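Local coordinates for Alr4995 protein (Nostoc sp., PDB 6LRF), which catalyses, as a bifunctional arginine dihydrolase and ornithine cyclodeaminase, the conversion of arginine to ornithine and of ornithine to proline, with release of ammonia, at residues B[181-186]-B[203-208]; B[489-494]-B[516-521]; B[291-296]-B[324-329]; B[343-348]-B[554-559]; B[19-24]-B[85-90]. One frame throughout, in Å; residues are numbered along the deposited sequence.

Contact 1: B[181-186]-B[203-208]; sequences LLYYPG and EKRIAI
Strands 181-183 and 205-207 are the parallel pair of a beta-alpha-beta crossover through helix 190-199. With the antiparallel strand 173-175 they make a small sheet, consistent with a beta-beta-alpha-beta module of the GME-family propeller fold. The innermost contacts are backbone bonds. Leu181 N donates to Lys204 O at 2.9 Å. Leu181 O takes Ile206 N at 2.8 Å, nearly along the C=O axis. Tyr183 N makes a weak bond to Ile206 O, and Tyr183 O accepts from Ile208 N in its carbonyl plane. Leu182 and Ile206 share one face, CD1 against CG2. Ile208, just past the strand end, crosses Leu182 at about a right angle. Leu182 CD1 presses on Ile208 CG2 at 3.5 Å, tighter than usual carbon contact. The opposite face carries Leu181, Tyr183, Arg205 and Ala207. Tyr183 CG takes the crowded position between N and carbonyl carbon (chi1 80°). Its ring lies side by side with Arg205, ring and guanidinium planes 83° apart. Leu181 CD2 covers one ring face and Pro185 CD the opposite face, both toward the rim. Pro185 CG also meets Ala207 CB at 3.7 Å. Helix 190-199 packs on this side, with Ile196 against Leu181 and Tyr183. Arg205 NH1 is hydrogen-bonded to Val200 O. A water lies 2.6 Å from Tyr183 OH in a hydrogen bond and accepts a weak one from Arg205 NE.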
# COMPACT_ATOMS: atom_id res chain seq x y z
N LEU B 181 27.77 34.42 17.77
CA LEU B 181 26.65 33.68 18.33
C LEU B 181 26.88 32.20 18.16
O LEU B 181 26.97 31.70 17.05
CB LEU B 181 25.33 34.07 17.66
CG LEU B 181 24.20 33.13 18.09
CD1 LEU B 181 23.87 33.31 19.58
CD2 LEU B 181 22.95 33.33 17.25
N LEU B 182 26.96 31.51 19.29
CA LEU B 182 27.08 30.06 19.31
C LEU B 182 25.70 29.47 19.58
O LEU B 182 25.13 29.71 20.65
CB LEU B 182 28.08 29.63 20.39
CG LEU B 182 28.32 28.14 20.59
CD1 LEU B 182 29.26 27.64 19.52
CD2 LEU B 182 28.88 27.88 21.99
N TYR B 183 25.15 28.75 18.62
CA TYR B 183 23.78 28.27 18.77
C TYR B 183 23.52 27.01 17.96
O TYR B 183 24.27 26.68 17.05
CB TYR B 183 22.78 29.37 18.40
CG TYR B 183 22.53 29.59 16.92
CD1 TYR B 183 21.25 29.44 16.38
CD2 TYR B 183 23.56 29.95 16.07
CE1 TYR B 183 21.01 29.64 15.02
CE2 TYR B 183 23.33 30.16 14.72
CZ TYR B 183 22.06 30.00 14.19
OH TYR B 183 21.86 30.21 12.85
N TYR B 184 22.45 26.32 18.32
CA TYR B 184 22.04 25.10 17.66
C TYR B 184 20.68 25.28 16.97
O TYR B 184 19.64 25.14 17.62
CB TYR B 184 21.97 23.96 18.67
CG TYR B 184 21.40 22.68 18.10
CD1 TYR B 184 22.03 22.05 17.03
CD2 TYR B 184 20.26 22.11 18.63
CE1 TYR B 184 21.52 20.87 16.50
CE2 TYR B 184 19.74 20.94 18.11
CZ TYR B 184 20.38 20.32 17.05
OH TYR B 184 19.87 19.16 16.52
N PRO B 185 20.69 25.57 15.66
CA PRO B 185 19.48 25.95 14.90
C PRO B 185 18.31 24.97 15.03
O PRO B 185 17.16 25.38 14.91
CB PRO B 185 19.98 25.99 13.45
CG PRO B 185 21.44 26.30 13.57
CD PRO B 185 21.89 25.54 14.80
N GLY B 186 18.60 23.70 15.30
CA GLY B 186 17.54 22.71 15.42
C GLY B 186 16.70 22.86 16.67
O GLY B 186 15.66 22.21 16.82
N GLU B 203 28.87 35.33 9.05
CA GLU B 203 30.25 35.11 9.49
C GLU B 203 30.35 35.10 11.02
O GLU B 203 31.29 34.52 11.57
CB GLU B 203 31.19 36.19 8.94
CG GLU B 203 30.72 36.85 7.65
CD GLU B 203 29.75 37.99 7.91
OE1 GLU B 203 28.66 37.98 7.28
OE2 GLU B 203 30.06 38.88 8.74
N LYS B 204 29.40 35.76 11.68
CA LYS B 204 29.36 35.81 13.15
C LYS B 204 28.52 34.66 13.74
O LYS B 204 28.52 34.45 14.96
CB LYS B 204 28.81 37.16 13.63
CG LYS B 204 29.61 38.37 13.18
CD LYS B 204 30.92 38.46 13.91
CE LYS B 204 31.48 39.87 13.83
NZ LYS B 204 32.84 39.95 14.45
N ARG B 205 27.82 33.93 12.88
CA ARG B 205 27.06 32.76 13.33
C ARG B 205 27.92 31.51 13.37
O ARG B 205 28.56 31.13 12.39
CB ARG B 205 25.85 32.52 12.42
CG ARG B 205 24.95 33.74 12.27
CD ARG B 205 23.51 33.36 11.93
NE ARG B 205 23.35 32.72 10.63
CZ ARG B 205 23.06 33.36 9.49
NH1 ARG B 205 22.92 34.68 9.49
NH2 ARG B 205 22.91 32.68 8.36
N ILE B 206 27.94 30.86 14.53
CA ILE B 206 28.60 29.58 14.69
C ILE B 206 27.56 28.52 15.01
O ILE B 206 27.32 28.20 16.17
CB ILE B 206 29.66 29.62 15.81
CG1 ILE B 206 30.56 30.85 15.64
CG2 ILE B 206 30.46 28.31 15.85
CD1 ILE B 206 31.54 31.07 16.79
N ALA B 207 26.92 27.99 13.96
CA ALA B 207 25.92 26.94 14.14
C ALA B 207 26.62 25.62 14.43
O ALA B 207 27.58 25.27 13.75
CB ALA B 207 25.03 26.83 12.92
N ILE B 208 26.16 24.90 15.44
CA ILE B 208 26.86 23.69 15.87
C ILE B 208 26.09 22.42 15.57
O ILE B 208 24.87 22.43 15.45
CB ILE B 208 27.17 23.72 17.38
CG1 ILE B 208 25.87 23.69 18.19
CG2 ILE B 208 28.00 24.94 17.72
CD1 ILE B 208 26.07 23.34 19.65
O HOH W 1 23.04 29.27 10.70

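Contact 2: B[489-494]-B[516-521]; sequences GKVVVT and YVQALL
Strands 491-494 and 519-521 run parallel, their axes 4.8 Å apart at closest and turned by 23°. Val493 N donates to Ala519 O at 3.0 Å, almost straight. Val493 O takes Leu521 N at 2.8 Å. Nearer the start of the pair, Gln518 grips Val491 twice. Gln518 N donates to Val491 O at 2.9 Å. The side chain folds back at chi2 (63°), so that Gln518 OE1 accepts Val491 N at 2.8 Å on a lone pair. Gln518 NE2 is held by Gly515 O. On one face, the side chains of Val493 and Val517 cross at about a right angle, CG2 against CG1, and Val493 CG1 rests on Leu520 CD1. On the other, Val492 CG1 meets Leu521 CD1 at 3.9 Å. Leu624 of helix 613-624 covers both of these residues. Thr494 OG1 bonds to Ser635 OG. The strands belong to a six-stranded parallel sheet with the order 3-2-1-4-5-6, the classical Rossmann fold, and these two are its first and second strands.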
# COMPACT_ATOMS: atom_id res chain seq x y z
N GLY B 489 29.46 13.92 -19.91
CA GLY B 489 28.13 13.59 -20.43
C GLY B 489 27.00 14.44 -19.88
O GLY B 489 27.22 15.41 -19.17
N LYS B 490 25.76 14.11 -20.23
CA LYS B 490 24.64 14.94 -19.82
C LYS B 490 23.69 14.18 -18.91
O LYS B 490 23.23 13.08 -19.23
CB LYS B 490 23.90 15.48 -21.05
CG LYS B 490 22.80 16.48 -20.74
CD LYS B 490 22.01 16.84 -22.01
CE LYS B 490 21.21 18.13 -21.84
NZ LYS B 490 20.61 18.61 -23.12
N VAL B 491 23.41 14.75 -17.75
CA VAL B 491 22.48 14.12 -16.81
C VAL B 491 21.28 15.05 -16.64
O VAL B 491 21.45 16.25 -16.42
CB VAL B 491 23.15 13.82 -15.45
CG1 VAL B 491 22.13 13.35 -14.43
CG2 VAL B 491 24.29 12.79 -15.63
N VAL B 492 20.08 14.51 -16.77
CA VAL B 492 18.87 15.31 -16.66
C VAL B 492 18.11 14.82 -15.44
O VAL B 492 18.01 13.62 -15.21
CB VAL B 492 18.00 15.23 -17.93
CG1 VAL B 492 16.69 15.99 -17.74
CG2 VAL B 492 18.75 15.78 -19.13
N VAL B 493 17.59 15.76 -14.66
CA VAL B 493 16.81 15.41 -13.49
C VAL B 493 15.38 15.90 -13.66
O VAL B 493 15.15 17.03 -14.11
CB VAL B 493 17.44 15.99 -12.20
CG1 VAL B 493 16.54 15.78 -11.02
CG2 VAL B 493 18.80 15.33 -11.95
N THR B 494 14.42 15.05 -13.33
CA THR B 494 13.03 15.48 -13.16
C THR B 494 12.74 15.41 -11.67
O THR B 494 13.24 14.52 -10.99
CB THR B 494 12.04 14.61 -13.96
OG1 THR B 494 11.94 13.32 -13.34
CG2 THR B 494 12.51 14.42 -15.38
N TYR B 516 26.67 17.49 -11.36
CA TYR B 516 26.04 16.24 -11.78
C TYR B 516 24.73 16.45 -12.54
O TYR B 516 24.15 15.51 -13.04
CB TYR B 516 25.75 15.35 -10.57
CG TYR B 516 26.98 14.93 -9.80
CD1 TYR B 516 27.44 15.69 -8.72
CD2 TYR B 516 27.68 13.79 -10.14
CE1 TYR B 516 28.57 15.32 -8.00
CE2 TYR B 516 28.81 13.41 -9.43
CZ TYR B 516 29.24 14.17 -8.36
OH TYR B 516 30.36 13.79 -7.66
N VAL B 517 24.25 17.69 -12.61
CA VAL B 517 22.94 17.95 -13.19
C VAL B 517 23.05 19.01 -14.28
O VAL B 517 23.37 20.17 -14.00
CB VAL B 517 21.94 18.40 -12.10
CG1 VAL B 517 20.54 18.58 -12.69
CG2 VAL B 517 21.89 17.38 -11.00
N GLN B 518 22.75 18.63 -15.52
CA GLN B 518 22.88 19.55 -16.65
C GLN B 518 21.55 20.19 -17.04
O GLN B 518 21.52 21.16 -17.79
CB GLN B 518 23.48 18.84 -17.87
CG GLN B 518 25.00 18.69 -17.80
CD GLN B 518 25.46 17.84 -16.63
OE1 GLN B 518 25.09 16.67 -16.53
NE2 GLN B 518 26.26 18.43 -15.74
N ALA B 519 20.46 19.64 -16.54
CA ALA B 519 19.15 20.23 -16.78
C ALA B 519 18.16 19.73 -15.74
O ALA B 519 18.28 18.62 -15.25
CB ALA B 519 18.65 19.91 -18.19
N LEU B 520 17.19 20.57 -15.43
CA LEU B 520 16.17 20.25 -14.45
C LEU B 520 14.77 20.45 -15.04
O LEU B 520 14.43 21.53 -15.53
CB LEU B 520 16.35 21.12 -13.21
CG LEU B 520 15.31 20.92 -12.12
CD1 LEU B 520 15.43 19.52 -11.61
CD2 LEU B 520 15.57 21.92 -10.99
N LEU B 521 13.95 19.41 -14.99
CA LEU B 521 12.59 19.47 -15.52
C LEU B 521 11.60 19.21 -14.41
O LEU B 521 11.75 18.23 -13.66
CB LEU B 521 12.40 18.45 -16.65
CG LEU B 521 13.45 18.51 -17.77
CD1 LEU B 521 13.20 17.41 -18.81
CD2 LEU B 521 13.42 19.89 -18.42

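Contact 3: B[291-296]-B[324-329]; sequences EGHLLD and QRQSTS
A short antiparallel hydrogen-bonded pair, Gly292 with Ser329, leads into an inverse gamma turn centred on His293. Gly292 N donates to Ser329 O at 2.8 Å, and Ser329 N returns a short bond to Gly292 O. The His293 ring is the main side chain of the contact. Its CG is anti to the carbonyl carbon (chi1 -56°), and His293 NE2 donates to Gln326 O at 2.8 Å. That oxygen lies in the ring plane, yet NE2 stands 53° out of the carbonyl plane. The ring is turned 75° from the Gln326 amide, whose NE2 bonds to Glu141 of the second subunit. His293 ND1 bonds to Glu450 OE1, so both ring nitrogens are engaged, and the acid may favour a charged ring. An alanine here would lose both bonds and would probably let the loop around Gln326 shift. Leu294 CG packs on Ser329 CB. One water donates to Asp296 OD2 at 2.6 Å and to Arg325 O at 2.8 Å.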
# COMPACT_ATOMS: atom_id res chain seq x y z
N GLU B 291 -18.07 31.60 20.33
CA GLU B 291 -19.39 31.16 20.79
C GLU B 291 -19.84 29.87 20.11
O GLU B 291 -19.49 29.61 18.95
CB GLU B 291 -20.45 32.23 20.53
CG GLU B 291 -20.48 33.40 21.49
CD GLU B 291 -21.69 34.32 21.24
OE1 GLU B 291 -22.52 33.98 20.36
OE2 GLU B 291 -21.83 35.36 21.92
N GLY B 292 -20.65 29.07 20.80
CA GLY B 292 -21.17 27.84 20.21
C GLY B 292 -21.29 26.73 21.23
O GLY B 292 -21.41 26.99 22.43
N HIS B 293 -21.26 25.49 20.75
CA HIS B 293 -21.26 24.33 21.65
C HIS B 293 -19.81 23.97 21.95
O HIS B 293 -19.27 22.98 21.45
CB HIS B 293 -22.02 23.16 21.03
CG HIS B 293 -23.43 23.49 20.65
ND1 HIS B 293 -23.87 23.48 19.34
CD2 HIS B 293 -24.49 23.86 21.40
CE1 HIS B 293 -25.15 23.81 19.31
NE2 HIS B 293 -25.55 24.06 20.55
N LEU B 294 -19.18 24.78 22.78
CA LEU B 294 -17.72 24.81 22.83
C LEU B 294 -17.12 23.54 23.40
O LEU B 294 -16.12 23.04 22.89
CB LEU B 294 -17.27 26.02 23.65
CG LEU B 294 -17.69 27.39 23.10
CD1 LEU B 294 -17.05 28.52 23.93
CD2 LEU B 294 -17.33 27.53 21.63
N LEU B 295 -17.75 23.00 24.43
CA LEU B 295 -17.18 21.86 25.13
C LEU B 295 -17.27 20.57 24.36
O LEU B 295 -16.31 19.79 24.37
CB LEU B 295 -17.84 21.67 26.48
CG LEU B 295 -17.37 22.73 27.47
CD1 LEU B 295 -17.89 22.37 28.85
CD2 LEU B 295 -15.86 22.82 27.44
N ASP B 296 -18.40 20.31 23.70
CA ASP B 296 -18.56 19.00 23.07
C ASP B 296 -18.14 18.97 21.60
O ASP B 296 -17.85 17.91 21.06
CB ASP B 296 -20.01 18.51 23.20
CG ASP B 296 -21.02 19.40 22.50
OD1 ASP B 296 -21.02 19.44 21.25
OD2 ASP B 296 -21.83 20.05 23.20
N GLN B 324 -28.33 24.09 28.89
CA GLN B 324 -28.63 22.74 28.40
C GLN B 324 -27.59 22.30 27.40
O GLN B 324 -26.74 23.09 26.97
CB GLN B 324 -30.02 22.67 27.74
CG GLN B 324 -31.16 23.18 28.60
CD GLN B 324 -31.53 22.21 29.69
OE1 GLN B 324 -31.18 21.04 29.63
NE2 GLN B 324 -32.25 22.70 30.70
N ARG B 325 -27.67 21.04 27.00
CA ARG B 325 -26.77 20.52 25.98
C ARG B 325 -26.82 21.36 24.69
O ARG B 325 -25.79 21.58 24.07
CB ARG B 325 -27.11 19.06 25.68
CG ARG B 325 -26.26 18.52 24.53
CD ARG B 325 -26.50 17.06 24.23
NE ARG B 325 -25.95 16.76 22.92
CZ ARG B 325 -26.10 15.61 22.29
NH1 ARG B 325 -26.78 14.61 22.85
NH2 ARG B 325 -25.55 15.46 21.09
N GLN B 326 -28.01 21.83 24.29
CA GLN B 326 -28.11 22.56 23.03
C GLN B 326 -27.91 24.08 23.16
O GLN B 326 -27.79 24.77 22.16
CB GLN B 326 -29.47 22.28 22.37
CG GLN B 326 -29.63 20.83 21.95
CD GLN B 326 -28.61 20.41 20.91
OE1 GLN B 326 -28.08 21.25 20.17
NE2 GLN B 326 -28.31 19.12 20.87
N SER B 327 -27.87 24.59 24.39
CA SER B 327 -27.58 26.01 24.61
C SER B 327 -26.19 26.35 24.09
O SER B 327 -25.31 25.49 24.04
CB SER B 327 -27.67 26.39 26.10
OG SER B 327 -28.91 26.00 26.66
N THR B 328 -25.98 27.60 23.70
CA THR B 328 -24.66 28.00 23.26
C THR B 328 -23.83 28.37 24.49
O THR B 328 -24.36 28.76 25.53
CB THR B 328 -24.72 29.15 22.25
OG1 THR B 328 -25.65 30.12 22.72
CG2 THR B 328 -25.22 28.64 20.91
N SER B 329 -22.53 28.17 24.38
CA SER B 329 -21.58 28.61 25.39
C SER B 329 -20.72 29.69 24.76
O SER B 329 -20.71 29.83 23.53
CB SER B 329 -20.73 27.45 25.91
OG SER B 329 -21.49 26.60 26.75
O HOH W 2 -24.48 19.14 21.45
O HOH W 3 -23.12 21.61 24.79

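Contact 4: B[343-348]-B[554-559]; sequences MEEIIS and HRHHLK
This is a polar helix-helix contact between helix 340-352, in the LOR/SDH-like region, and the start of helix 554-567, in the Rossmann-fold region. The short helix axes stay 11.5 Å apart at 118°, so long side chains span the distance. Arg555 does most of the bridging. Its chain bends at chi3 (58°) and brings the guanidinium over helix 340-352. Glu344 CB lies over one guanidinium face, 3.7 Å from Arg555 NH2. Glu344 OE1 makes a long salt bridge to Arg555 NH2, at 3.8 Å. Asp379 OD1 is a second, weak ion partner of Arg555. Asp379 also lies close to the Glu344 carboxylate, which may raise the pKa of one of the acids. Ser348 CB touches Arg555 CD at 3.9 Å. The Ser348 hydroxyl donates to Glu344 O, which also accepts Ser348 N. Glu345 runs past Arg555 in the opposite direction, and Glu345 OE1 stands 3.5 Å from His556 NE2. Thr538 OG1 holds His556 ND1. Helix 299-310 packs against Glu345 and Ile346, and strand 280-292 against Met343 (selenomethionine) and Ile347. Helix 524-536 packs on His556 and His557.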
# COMPACT_ATOMS: atom_id res chain seq x y z
N MSE B 343 1.09 36.70 14.85
CA MSE B 343 -0.28 37.08 15.22
C MSE B 343 -1.25 37.01 14.02
O MSE B 343 -2.38 36.55 14.14
CB MSE B 343 -0.32 38.50 15.80
CG MSE B 343 -1.72 38.94 16.20
SE MSE B 343 -2.56 37.76 17.59
CE MSE B 343 -1.94 38.70 19.23
N GLU B 344 -0.80 37.46 12.85
CA GLU B 344 -1.62 37.40 11.65
C GLU B 344 -1.90 35.96 11.24
O GLU B 344 -3.01 35.62 10.79
CB GLU B 344 -0.93 38.12 10.50
CG GLU B 344 -0.79 39.61 10.69
CD GLU B 344 -0.15 40.27 9.49
OE1 GLU B 344 1.04 39.99 9.21
OE2 GLU B 344 -0.87 41.04 8.81
N GLU B 345 -0.90 35.11 11.39
CA GLU B 345 -1.07 33.72 11.05
C GLU B 345 -2.13 33.07 11.97
O GLU B 345 -3.01 32.33 11.50
CB GLU B 345 0.27 33.00 11.15
CG GLU B 345 0.26 31.60 10.58
CD GLU B 345 0.77 31.52 9.15
OE1 GLU B 345 1.75 32.25 8.80
OE2 GLU B 345 0.19 30.73 8.36
N ILE B 346 -2.05 33.37 13.26
CA ILE B 346 -3.00 32.86 14.24
C ILE B 346 -4.41 33.36 13.99
O ILE B 346 -5.36 32.57 13.95
CB ILE B 346 -2.58 33.25 15.68
CG1 ILE B 346 -1.29 32.52 16.09
CG2 ILE B 346 -3.70 32.97 16.68
CD1 ILE B 346 -0.58 33.14 17.29
N ILE B 347 -4.56 34.66 13.82
CA ILE B 347 -5.88 35.25 13.60
C ILE B 347 -6.51 34.72 12.31
O ILE B 347 -7.73 34.48 12.26
CB ILE B 347 -5.78 36.78 13.58
CG1 ILE B 347 -5.26 37.28 14.93
CG2 ILE B 347 -7.14 37.41 13.28
CD1 ILE B 347 -6.10 36.83 16.11
N SER B 348 -5.70 34.48 11.28
CA SER B 348 -6.21 33.89 10.04
C SER B 348 -6.81 32.51 10.30
O SER B 348 -7.86 32.18 9.76
CB SER B 348 -5.10 33.77 8.99
OG SER B 348 -4.70 35.06 8.54
N HIS B 554 -0.99 28.09 4.10
CA HIS B 554 -1.29 28.65 2.79
C HIS B 554 -0.69 30.05 2.65
O HIS B 554 -0.21 30.42 1.58
CB HIS B 554 -2.80 28.65 2.54
CG HIS B 554 -3.34 27.31 2.13
ND1 HIS B 554 -3.63 26.99 0.82
CD2 HIS B 554 -3.63 26.21 2.86
CE1 HIS B 554 -4.08 25.74 0.76
NE2 HIS B 554 -4.09 25.25 1.98
N ARG B 555 -0.68 30.82 3.74
CA ARG B 555 -0.14 32.17 3.73
C ARG B 555 1.32 32.21 3.25
O ARG B 555 1.67 32.99 2.36
CB ARG B 555 -0.28 32.82 5.12
CG ARG B 555 -1.72 33.26 5.46
CD ARG B 555 -1.82 33.86 6.87
NE ARG B 555 -0.94 35.02 7.05
CZ ARG B 555 -1.30 36.27 6.79
NH1 ARG B 555 -2.52 36.53 6.34
NH2 ARG B 555 -0.44 37.27 6.98
N HIS B 556 2.18 31.38 3.84
CA HIS B 556 3.58 31.33 3.43
C HIS B 556 3.70 30.93 1.96
O HIS B 556 4.55 31.46 1.23
CB HIS B 556 4.37 30.34 4.30
CG HIS B 556 4.74 30.89 5.65
ND1 HIS B 556 5.64 30.26 6.49
CD2 HIS B 556 4.34 32.00 6.31
CE1 HIS B 556 5.78 30.96 7.59
NE2 HIS B 556 5.01 32.03 7.51
N HIS B 557 2.86 30.00 1.53
CA HIS B 557 2.88 29.51 0.15
C HIS B 557 2.48 30.58 -0.88
O HIS B 557 3.19 30.81 -1.86
CB HIS B 557 1.94 28.31 0.03
CG HIS B 557 2.22 27.43 -1.14
ND1 HIS B 557 3.35 26.64 -1.22
CD2 HIS B 557 1.52 27.21 -2.27
CE1 HIS B 557 3.33 25.96 -2.36
NE2 HIS B 557 2.23 26.29 -3.02
N LEU B 558 1.34 31.21 -0.64
CA LEU B 558 0.85 32.30 -1.47
C LEU B 558 1.78 33.51 -1.44
O LEU B 558 1.96 34.18 -2.46
CB LEU B 558 -0.56 32.72 -1.02
CG LEU B 558 -1.71 32.06 -1.77
CD1 LEU B 558 -1.77 32.59 -3.21
CD2 LEU B 558 -1.56 30.54 -1.76
N LYS B 559 2.37 33.79 -0.27
CA LYS B 559 3.34 34.88 -0.16
C LYS B 559 4.50 34.67 -1.11
O LYS B 559 4.96 35.60 -1.77
CB LYS B 559 3.89 35.02 1.26
CG LYS B 559 5.14 35.88 1.34
CD LYS B 559 5.45 36.32 2.77
CE LYS B 559 6.50 37.43 2.78
NZ LYS B 559 6.52 38.16 4.08

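Contact 5: B[19-24]-B[85-90]; sequences YVINPW and FLHKER
Loop 19-24, between strand 6-9 and helix 34-49, packs at the surface on segment 85-90, which runs from a loop into a weakly bonded helix at about 88-90, with Ile21 CA 7.2 Å from His87 CA and no backbone pairing. Side chains make the contact, and two CH-pi packings lead it. Tyr19 CG sits in the crowded position between its N and carbonyl carbon (chi1 39°). The ring is laid against Glu89, and the two chains slide past each other in opposite directions. Glu89 CB sits over the ring centre, 3.6 Å from the centroid of the Tyr19 ring. Glu89 CG follows over the Tyr19 CG end, 3.6 Å from Tyr19 CD2. The second packing puts Ile21 CB over a face of His87, 3.8 Å from the centroid of the His87 ring. Leu86 CD2 covers the opposite face, so the imidazole is clamped between two aliphatic groups. Ile21 CG2 lies close to Glu89 OE1 at 3.2 Å. Ile21 CD1 crosses to Arg90 CG at 4.0 Å. Tyr19 OH bonds to Asp65 OD2, and Arg90 NE makes a salt bridge to Glu93. An alanine in place of Tyr19 would lose the ring under Glu89 and the bond to Asp65, and would probably loosen this loop. The contact thus rests on dispersion and CH-pi packing, while hydroxyl and guanidinium are fixed by polar partners outside it.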
# COMPACT_ATOMS: atom_id res chain seq x y z
N TYR B 19 14.25 14.42 41.88
CA TYR B 19 12.98 14.34 41.16
C TYR B 19 13.26 14.40 39.67
O TYR B 19 14.42 14.35 39.26
CB TYR B 19 12.06 15.49 41.58
CG TYR B 19 12.80 16.80 41.79
CD1 TYR B 19 13.27 17.54 40.71
CD2 TYR B 19 13.04 17.29 43.07
CE1 TYR B 19 13.96 18.73 40.90
CE2 TYR B 19 13.72 18.47 43.27
CZ TYR B 19 14.17 19.19 42.18
OH TYR B 19 14.85 20.37 42.39
N VAL B 20 12.20 14.52 38.87
CA VAL B 20 12.35 14.71 37.43
C VAL B 20 11.42 15.84 36.95
O VAL B 20 10.20 15.80 37.14
CB VAL B 20 12.05 13.39 36.63
CG1 VAL B 20 12.42 13.55 35.15
CG2 VAL B 20 12.80 12.20 37.22
N ILE B 21 12.03 16.88 36.36
CA ILE B 21 11.30 18.02 35.80
C ILE B 21 11.82 18.41 34.42
O ILE B 21 11.30 19.32 33.79
CB ILE B 21 11.37 19.27 36.73
CG1 ILE B 21 12.82 19.69 36.98
CG2 ILE B 21 10.61 19.04 38.03
CD1 ILE B 21 12.98 21.05 37.64
N ASN B 22 12.88 17.74 33.96
CA ASN B 22 13.33 17.85 32.57
C ASN B 22 13.85 16.48 32.07
O ASN B 22 14.21 15.63 32.89
CB ASN B 22 14.38 18.97 32.41
CG ASN B 22 15.74 18.63 33.02
OD1 ASN B 22 16.41 17.69 32.59
ND2 ASN B 22 16.17 19.43 34.00
N PRO B 23 13.86 16.26 30.74
CA PRO B 23 14.18 14.93 30.21
C PRO B 23 15.58 14.40 30.56
O PRO B 23 15.76 13.18 30.63
CB PRO B 23 14.05 15.11 28.69
CG PRO B 23 14.18 16.59 28.46
CD PRO B 23 13.51 17.20 29.66
N TRP B 24 16.55 15.28 30.78
CA TRP B 24 17.90 14.83 31.13
C TRP B 24 17.96 14.19 32.52
O TRP B 24 18.92 13.48 32.84
CB TRP B 24 18.87 15.99 31.06
CG TRP B 24 19.00 16.61 29.72
CD1 TRP B 24 18.27 17.65 29.22
CD2 TRP B 24 19.93 16.24 28.69
NE1 TRP B 24 18.69 17.95 27.95
CE2 TRP B 24 19.71 17.10 27.60
CE3 TRP B 24 20.93 15.27 28.60
CZ2 TRP B 24 20.45 17.02 26.42
CZ3 TRP B 24 21.67 15.18 27.42
CH2 TRP B 24 21.42 16.05 26.35
N PHE B 85 9.69 30.18 39.04
CA PHE B 85 9.85 28.85 38.44
C PHE B 85 8.49 28.22 38.14
O PHE B 85 7.52 28.43 38.87
CB PHE B 85 10.68 27.91 39.34
CG PHE B 85 12.13 28.30 39.45
CD1 PHE B 85 13.05 27.86 38.50
CD2 PHE B 85 12.59 29.11 40.49
CE1 PHE B 85 14.40 28.20 38.59
CE2 PHE B 85 13.93 29.47 40.59
CZ PHE B 85 14.85 29.02 39.64
N LEU B 86 8.43 27.46 37.05
CA LEU B 86 7.24 26.71 36.68
C LEU B 86 6.95 25.60 37.68
O LEU B 86 5.85 25.50 38.21
CB LEU B 86 7.40 26.12 35.27
CG LEU B 86 6.33 25.14 34.78
CD1 LEU B 86 5.01 25.85 34.62
CD2 LEU B 86 6.78 24.52 33.46
N HIS B 87 7.96 24.78 37.95
CA HIS B 87 7.83 23.61 38.80
C HIS B 87 8.03 23.91 40.27
O HIS B 87 9.01 24.56 40.65
CB HIS B 87 8.82 22.54 38.37
CG HIS B 87 8.53 21.95 37.03
ND1 HIS B 87 9.31 22.20 35.92
CD2 HIS B 87 7.53 21.14 36.61
CE1 HIS B 87 8.81 21.56 34.88
NE2 HIS B 87 7.74 20.90 35.27
N LYS B 88 7.12 23.40 41.09
CA LYS B 88 7.18 23.60 42.54
C LYS B 88 8.50 23.12 43.15
O LYS B 88 8.91 23.61 44.21
CB LYS B 88 6.00 22.88 43.20
CG LYS B 88 5.85 21.42 42.77
CD LYS B 88 4.55 20.77 43.28
CE LYS B 88 4.10 19.61 42.38
NZ LYS B 88 2.68 19.22 42.58
N GLU B 89 9.19 22.20 42.49
CA GLU B 89 10.42 21.63 43.03
C GLU B 89 11.56 22.66 43.10
O GLU B 89 12.55 22.46 43.82
CB GLU B 89 10.87 20.41 42.21
CG GLU B 89 10.04 19.14 42.42
CD GLU B 89 8.76 19.12 41.59
OE1 GLU B 89 8.73 19.81 40.55
OE2 GLU B 89 7.80 18.41 41.98
N ARG B 90 11.42 23.75 42.36
CA ARG B 90 12.46 24.77 42.32
C ARG B 90 11.97 26.09 42.89
O ARG B 90 12.77 27.00 43.13
CB ARG B 90 12.99 24.98 40.89
CG ARG B 90 13.85 23.84 40.36
CD ARG B 90 14.76 24.27 39.21
NE ARG B 90 15.81 25.18 39.69
CZ ARG B 90 16.76 25.70 38.91
NH1 ARG B 90 16.79 25.40 37.62
NH2 ARG B 90 17.68 26.52 39.43

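How the contacts relate
Contacts 1 and 5 both involve the GME-family part of the chain, and their nearest atoms are about 9 Å apart. Contact 3 lies in the LOR/SDH-like region and reaches a second subunit. Its nearest atoms are about 13 Å from contact 4, which connects that region to the Rossmann-fold part. Contact 2 belongs to the Rossmann sheet, and its sequence falls between the two segments of contact 4, with nearest atoms about 16 Å apart. Contacts 2 and 3 are the most distant pair, with centres about 59 Å apart. The structure is unliganded, and none of these contacts holds a bound substrate or cofactor.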